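Protein mini spindles (Drosophila melanogaster, PDB 5VJC) probably binds tubulin through arrayed TOG domains, of which this is one, and so promotes microtubule dynamics and mitotic spindle formation. Local coordinates at residues D44-A49 against L93-L98; L98-T103 against S135-H140. All coordinates share one frame; numbering follows the deposited sequence.

Contact 1: D44-A49 against L93-L98; sequences DQMMTA and LKWLTL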
loop_
_atom_site.group_PDB
_atom_site.type_symbol
_atom_site.label_atom_id
_atom_site.label_comp_id
_atom_site.label_asym_id
_atom_site.label_seq_id
_atom_site.Cartn_x
_atom_site.Cartn_y
_atom_site.Cartn_z
ATOM N N ASP A 44 20.129 -12.188 0.350
ATOM C CA ASP A 44 21.017 -12.463 -0.794
ATOM C C ASP A 44 21.177 -11.250 -1.709
ATOM O O ASP A 44 22.297 -10.846 -2.045
ATOM C CB ASP A 44 20.479 -13.647 -1.600
ATOM C CG ASP A 44 20.843 -14.995 -0.976
ATOM O OD1 ASP A 44 21.452 -14.989 0.113
ATOM O OD2 ASP A 44 20.513 -16.057 -1.563
ATOM N N GLN A 45 20.051 -10.653 -2.102
ATOM C CA GLN A 45 20.070 -9.502 -3.000
ATOM C C GLN A 45 20.734 -8.293 -2.372
ATOM O O GLN A 45 21.404 -7.531 -3.060
ATOM C CB GLN A 45 18.655 -9.127 -3.438
ATOM C CG GLN A 45 18.028 -10.133 -4.398
ATOM C CD GLN A 45 16.643 -9.704 -4.821
ATOM O OE1 GLN A 45 15.880 -9.152 -4.014
ATOM N NE2 GLN A 45 16.310 -9.927 -6.088
ATOM N N MET A 46 20.543 -8.100 -1.069
ATOM C CA MET A 46 21.188 -6.963 -0.411
ATOM C C MET A 46 22.696 -7.191 -0.339
ATOM O O MET A 46 23.484 -6.250 -0.489
ATOM C CB MET A 46 20.635 -6.738 0.991
ATOM C CG MET A 46 19.268 -6.049 1.025
ATOM S SD MET A 46 18.798 -5.855 2.738
ATOM C CE MET A 46 17.195 -5.030 2.537
ATOM N N MET A 47 23.078 -8.439 -0.078
ATOM C CA MET A 47 24.491 -8.837 -0.090
ATOM C C MET A 47 25.119 -8.445 -1.420
ATOM O O MET A 47 26.048 -7.645 -1.473
ATOM C CB MET A 47 24.641 -10.347 0.135
ATOM C CG MET A 47 24.407 -10.809 1.551
ATOM S SD MET A 47 25.696 -10.268 2.688
ATOM C CE MET A 47 25.113 -10.983 4.234
ATOM N N THR A 48 24.566 -9.003 -2.488
ATOM C CA THR A 48 24.997 -8.725 -3.862
ATOM C C THR A 48 25.040 -7.235 -4.197
ATOM O O THR A 48 25.909 -6.782 -4.952
ATOM C CB THR A 48 24.075 -9.451 -4.850
ATOM O OG1 THR A 48 24.144 -10.863 -4.600
ATOM C CG2 THR A 48 24.443 -9.157 -6.300
ATOM N N ALA A 49 24.125 -6.462 -3.614
ATOM C CA ALA A 49 24.058 -5.024 -3.880
ATOM C C ALA A 49 25.047 -4.184 -3.049
ATOM O O ALA A 49 25.047 -2.969 -3.150
ATOM C CB ALA A 49 22.617 -4.516 -3.651
ATOM N N LEU A 93 12.002 -1.080 0.060
ATOM C CA LEU A 93 10.557 -1.294 0.069
ATOM C C LEU A 93 10.255 -2.733 0.484
ATOM O O LEU A 93 9.376 -2.959 1.326
ATOM C CB LEU A 93 9.917 -0.972 -1.297
ATOM C CG LEU A 93 9.953 0.509 -1.724
ATOM C CD1 LEU A 93 9.377 0.709 -3.117
ATOM C CD2 LEU A 93 9.214 1.431 -0.688
ATOM N N LYS A 94 10.989 -3.696 -0.084
ATOM C CA LYS A 94 10.816 -5.108 0.285
ATOM C C LYS A 94 11.053 -5.346 1.764
ATOM O O LYS A 94 10.307 -6.100 2.402
ATOM C CB LYS A 94 11.750 -6.020 -0.515
ATOM C CG LYS A 94 11.316 -6.256 -1.954
ATOM C CD LYS A 94 12.350 -7.090 -2.732
ATOM C CE LYS A 94 11.824 -7.395 -4.132
ATOM N NZ LYS A 94 12.773 -8.239 -4.923
ATOM N N TRP A 95 12.092 -4.728 2.310
ATOM C CA TRP A 95 12.413 -4.942 3.725
ATOM C C TRP A 95 11.269 -4.406 4.605
ATOM O O TRP A 95 10.925 -5.001 5.617
ATOM C CB TRP A 95 13.734 -4.268 4.120
ATOM C CG TRP A 95 14.052 -4.448 5.587
ATOM C CD1 TRP A 95 14.477 -5.596 6.202
ATOM C CD2 TRP A 95 13.945 -3.457 6.623
ATOM N NE1 TRP A 95 14.639 -5.376 7.555
ATOM C CE2 TRP A 95 14.329 -4.073 7.835
ATOM C CE3 TRP A 95 13.576 -2.104 6.642
ATOM C CZ2 TRP A 95 14.338 -3.391 9.048
ATOM C CZ3 TRP A 95 13.584 -1.426 7.857
ATOM C CH2 TRP A 95 13.964 -2.067 9.038
ATOM N N LEU A 96 10.679 -3.291 4.202
ATOM C CA LEU A 96 9.577 -2.742 4.983
ATOM C C LEU A 96 8.333 -3.631 4.869
ATOM O O LEU A 96 7.632 -3.814 5.859
ATOM C CB LEU A 96 9.293 -1.294 4.566
ATOM C CG LEU A 96 10.488 -0.438 5.014
ATOM C CD1 LEU A 96 10.590 0.852 4.235
ATOM C CD2 LEU A 96 10.435 -0.185 6.553
ATOM N N THR A 97 8.085 -4.225 3.703
ATOM C CA THR A 97 6.929 -5.109 3.564
ATOM C C THR A 97 7.035 -6.291 4.542
ATOM O O THR A 97 6.012 -6.773 5.037
ATOM C CB THR A 97 6.737 -5.664 2.121
ATOM O OG1 THR A 97 7.786 -6.584 1.787
ATOM C CG2 THR A 97 6.652 -4.521 1.069
ATOM N N LEU A 98 8.254 -6.751 4.838
ATOM C CA LEU A 98 8.401 -7.786 5.871
ATOM C C LEU A 98 8.005 -7.266 7.257
ATOM O O LEU A 98 7.322 -7.948 8.006
ATOM C CB LEU A 98 9.833 -8.319 5.907
ATOM C CG LEU A 98 10.311 -8.980 4.624
ATOM C CD1 LEU A 98 11.792 -9.315 4.791
ATOM C CD2 LEU A 98 9.500 -10.253 4.300
HETATM O O HOH W 1 14.077 -8.872 -7.607
#

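Contact 2: L98-T103 against S135-H140; sequences LRFYDT and SSFVPH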
loop_
_atom_site.group_PDB
_atom_site.type_symbol
_atom_site.label_atom_id
_atom_site.label_comp_id
_atom_site.label_asym_id
_atom_site.label_seq_id
_atom_site.Cartn_x
_atom_site.Cartn_y
_atom_site.Cartn_z
ATOM N N LEU A 98 8.254 -6.751 4.838
ATOM C CA LEU A 98 8.401 -7.786 5.871
ATOM C C LEU A 98 8.005 -7.266 7.257
ATOM O O LEU A 98 7.322 -7.948 8.006
ATOM C CB LEU A 98 9.833 -8.319 5.907
ATOM C CG LEU A 98 10.311 -8.980 4.624
ATOM C CD1 LEU A 98 11.792 -9.315 4.791
ATOM C CD2 LEU A 98 9.500 -10.253 4.300
ATOM N N ARG A 99 8.415 -6.039 7.570
ATOM C CA ARG A 99 8.068 -5.380 8.828
ATOM C C ARG A 99 6.577 -5.080 8.983
ATOM O O ARG A 99 6.099 -4.825 10.093
ATOM C CB ARG A 99 8.857 -4.069 8.974
ATOM C CG ARG A 99 10.327 -4.322 9.268
ATOM C CD ARG A 99 10.404 -5.460 10.257
ATOM N NE ARG A 99 11.677 -6.171 10.282
ATOM C CZ ARG A 99 12.242 -6.771 9.243
ATOM N NH1 ARG A 99 11.678 -6.720 8.045
ATOM N NH2 ARG A 99 13.404 -7.404 9.394
ATOM N N PHE A 100 5.843 -5.091 7.878
ATOM C CA PHE A 100 4.402 -4.882 7.966
ATOM C C PHE A 100 3.690 -6.085 8.586
ATOM O O PHE A 100 2.565 -5.958 9.058
ATOM C CB PHE A 100 3.816 -4.578 6.591
ATOM C CG PHE A 100 4.227 -3.234 6.039
ATOM C CD1 PHE A 100 4.737 -2.251 6.869
ATOM C CD2 PHE A 100 4.116 -2.965 4.683
ATOM C CE1 PHE A 100 5.117 -1.006 6.360
ATOM C CE2 PHE A 100 4.493 -1.723 4.164
ATOM C CZ PHE A 100 4.993 -0.748 5.006
ATOM N N TYR A 101 4.339 -7.248 8.586
ATOM C CA TYR A 101 3.726 -8.452 9.154
ATOM C C TYR A 101 4.121 -8.684 10.609
ATOM O O TYR A 101 3.523 -9.507 11.300
ATOM C CB TYR A 101 4.078 -9.668 8.305
ATOM C CG TYR A 101 3.397 -9.612 6.966
ATOM C CD1 TYR A 101 3.980 -8.935 5.899
ATOM C CD2 TYR A 101 2.147 -10.182 6.779
ATOM C CE1 TYR A 101 3.355 -8.859 4.669
ATOM C CE2 TYR A 101 1.509 -10.106 5.554
ATOM C CZ TYR A 101 2.122 -9.449 4.503
ATOM O OH TYR A 101 1.498 -9.380 3.285
ATOM N N ASP A 102 5.121 -7.946 11.077
ATOM C CA ASP A 102 5.478 -7.990 12.489
ATOM C C ASP A 102 4.457 -7.188 13.280
ATOM O O ASP A 102 3.794 -6.297 12.740
ATOM C CB ASP A 102 6.897 -7.459 12.714
ATOM C CG ASP A 102 7.965 -8.277 11.966
ATOM O OD1 ASP A 102 7.653 -9.377 11.448
ATOM O OD2 ASP A 102 9.127 -7.819 11.913
ATOM N N THR A 103 4.316 -7.513 14.558
ATOM C CA THR A 103 3.235 -6.950 15.359
ATOM C C THR A 103 3.654 -5.726 16.150
ATOM O O THR A 103 2.989 -5.367 17.123
ATOM C CB THR A 103 2.666 -7.979 16.366
ATOM O OG1 THR A 103 3.703 -8.384 17.266
ATOM C CG2 THR A 103 2.113 -9.206 15.647
ATOM N N SER A 135 4.279 -3.168 -7.359
ATOM C CA SER A 135 3.652 -4.466 -7.104
ATOM C C SER A 135 4.155 -5.144 -5.838
ATOM O O SER A 135 3.410 -5.832 -5.162
ATOM C CB SER A 135 3.887 -5.411 -8.289
ATOM O OG SER A 135 2.972 -5.105 -9.311
ATOM N N SER A 136 5.436 -4.973 -5.543
ATOM C CA SER A 136 6.032 -5.635 -4.387
ATOM C C SER A 136 5.600 -4.978 -3.092
ATOM O O SER A 136 5.728 -5.572 -2.016
ATOM C CB SER A 136 7.549 -5.587 -4.470
ATOM O OG SER A 136 7.975 -4.264 -4.168
ATOM N N PHE A 137 5.108 -3.741 -3.201
ATOM C CA PHE A 137 4.999 -2.868 -2.042
ATOM C C PHE A 137 3.560 -2.554 -1.641
ATOM O O PHE A 137 3.194 -2.751 -0.500
ATOM C CB PHE A 137 5.748 -1.558 -2.308
ATOM C CG PHE A 137 5.628 -0.550 -1.197
ATOM C CD1 PHE A 137 6.089 -0.843 0.079
ATOM C CD2 PHE A 137 5.053 0.699 -1.432
ATOM C CE1 PHE A 137 5.971 0.103 1.127
ATOM C CE2 PHE A 137 4.946 1.651 -0.403
ATOM C CZ PHE A 137 5.405 1.349 0.869
ATOM N N VAL A 138 2.764 -2.069 -2.585
ATOM C CA VAL A 138 1.424 -1.556 -2.277
ATOM C C VAL A 138 0.438 -2.549 -1.623
ATOM O O VAL A 138 -0.232 -2.164 -0.679
ATOM C CB VAL A 138 0.786 -0.965 -3.548
ATOM C CG1 VAL A 138 -0.616 -0.381 -3.267
ATOM C CG2 VAL A 138 1.716 0.090 -4.131
ATOM N N PRO A 139 0.352 -3.819 -2.099
ATOM C CA PRO A 139 -0.605 -4.737 -1.452
ATOM C C PRO A 139 -0.315 -4.928 0.033
ATOM O O PRO A 139 -1.239 -5.053 0.850
ATOM C CB PRO A 139 -0.403 -6.068 -2.197
ATOM C CG PRO A 139 0.264 -5.718 -3.446
ATOM C CD PRO A 139 1.017 -4.444 -3.252
ATOM N N HIS A 140 0.977 -4.937 0.362
ATOM C CA HIS A 140 1.421 -5.166 1.713
ATOM C C HIS A 140 1.209 -3.936 2.563
ATOM O O HIS A 140 0.826 -4.045 3.736
ATOM C CB HIS A 140 2.893 -5.592 1.727
ATOM C CG HIS A 140 3.159 -6.797 0.890
ATOM N ND1 HIS A 140 2.771 -8.063 1.272
ATOM C CD2 HIS A 140 3.730 -6.924 -0.332
ATOM C CE1 HIS A 140 3.120 -8.924 0.331
ATOM N NE2 HIS A 140 3.702 -8.260 -0.654
#

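Contact 1: D44-A49 against L93-L98
Met-46 and Trp-95 mark the closest backbone approach of segment 44-49, helical up to Thr-48, and the helical segment 93-98, yet their CA atoms stand 9.9 Å apart, so only long side chains bridge the gap. Lys-94 brings NZ to the OE1 side of the Gln-45 amide, the chains crossing at about a right angle. Each places CG beside its own backbone N (chi1 -71° in Gln-45, -76° in Lys-94) and runs on extended, which carries the amide and the ammonium group toward one another between the helices. There Lys-94 NZ gives a weak hydrogen bond to Gln-45 OE1 at 3.4 Å. A water makes a second, indirect link: it accepts from Gln-45 NE2 at 2.9 Å and, weakly, from Lys-94 NZ at 3.1 Å. Both ends of the amide thus face the same lysine, though its two bonds are weak and probably restrain the amide only loosely. The apolar pair is slighter. Met-46, likewise extended, reaches across with its terminal methyl, and CE comes to rest 3.9 Å from Trp-95 CB, at the root of the indole. The indole has a polar partner of its own: NE1 donates to Met-59 O. Leu-42 of helix 36-48 packs on Lys-94, Trp-95 and Leu-98, while Met-46 also rests on Ile-56 and Met-59 of helix 53-59. Helix 13-22 borders the polar pair, with Arg-17 against Gln-45 and Glu-21 against Lys-94. The contact is thus helix-to-helix packing within the all-helical TOG solenoid, joining helix 36-48 to helix 89-99.

Contact 2: L98-T103 against S135-H140
Phe-100 and His-140 bring the two backbones closest, with CA atoms 6.9 Å apart, where the chain from helix 89-99 onward passes helix 131-142 beside its kink at residues 139 and 140. His-140 is engaged by both aromatic residues of segment 98-103. Tyr-101 reaches it with its hydroxyl: OH and His-140 ND1 are hydrogen-bonded at 2.7 Å. The oxygen lies at the edge of the imidazole, in its plane, and ND1 in turn lies in the plane of the phenol. The two rings meet rim to rim, neither covering the other, with their planes turned 68° apart. Tyr-101 sets CG beside its backbone N (chi1 -69°), and the para position of the ring then carries OH over to the histidine. Phe-100 approaches the backbone of the same residue, its CD2 lying 3.6 Å from His-140 O. Farther along that ring, CE2 touches Phe-137 CE1 at 3.8 Å; this carbon sits at the edge of the Phe-100 ring, near its plane. Leu-108 and Leu-115 of helix 105-124 also pack on Phe-100, and Leu-115 meets Phe-137 as well. An alanine in place of Phe-100 would remove the ring that touches both Phe-137 and the backbone of His-140, and would probably open a gap beside Leu-115. Phe-100 O accepts a hydrogen bond from Lys-144 NZ, and the His-140 ring also meets that of Phe-31. The chain following helix 89-99 thus packs on helix 131-142 with helix 105-124 alongside, as expected of the layered helices of a HEAT-repeat solenoid such as a TOG domain.

Overall arrangement
From the N terminus the chain passes through helix 13-22 and helix 36-48, and contact 1 closes a loop of 43 intervening residues when helix 89-99 packs back against the latter. Contact 2 opens at the C-terminal part of that helix and closes after 31 more residues, mostly helical, when helix 131-142 arrives. The two loops follow in series, sharing Leu-98, and neither crosses the other. Helix 89-99 links them: the contact centres are 12 Å apart, and Thr-97 CG2 lies 3.9 Å from Phe-137 CD1. Together they join the N-terminal helices, through helix 89-99, to helix 131-142 nearer the middle of the solenoid.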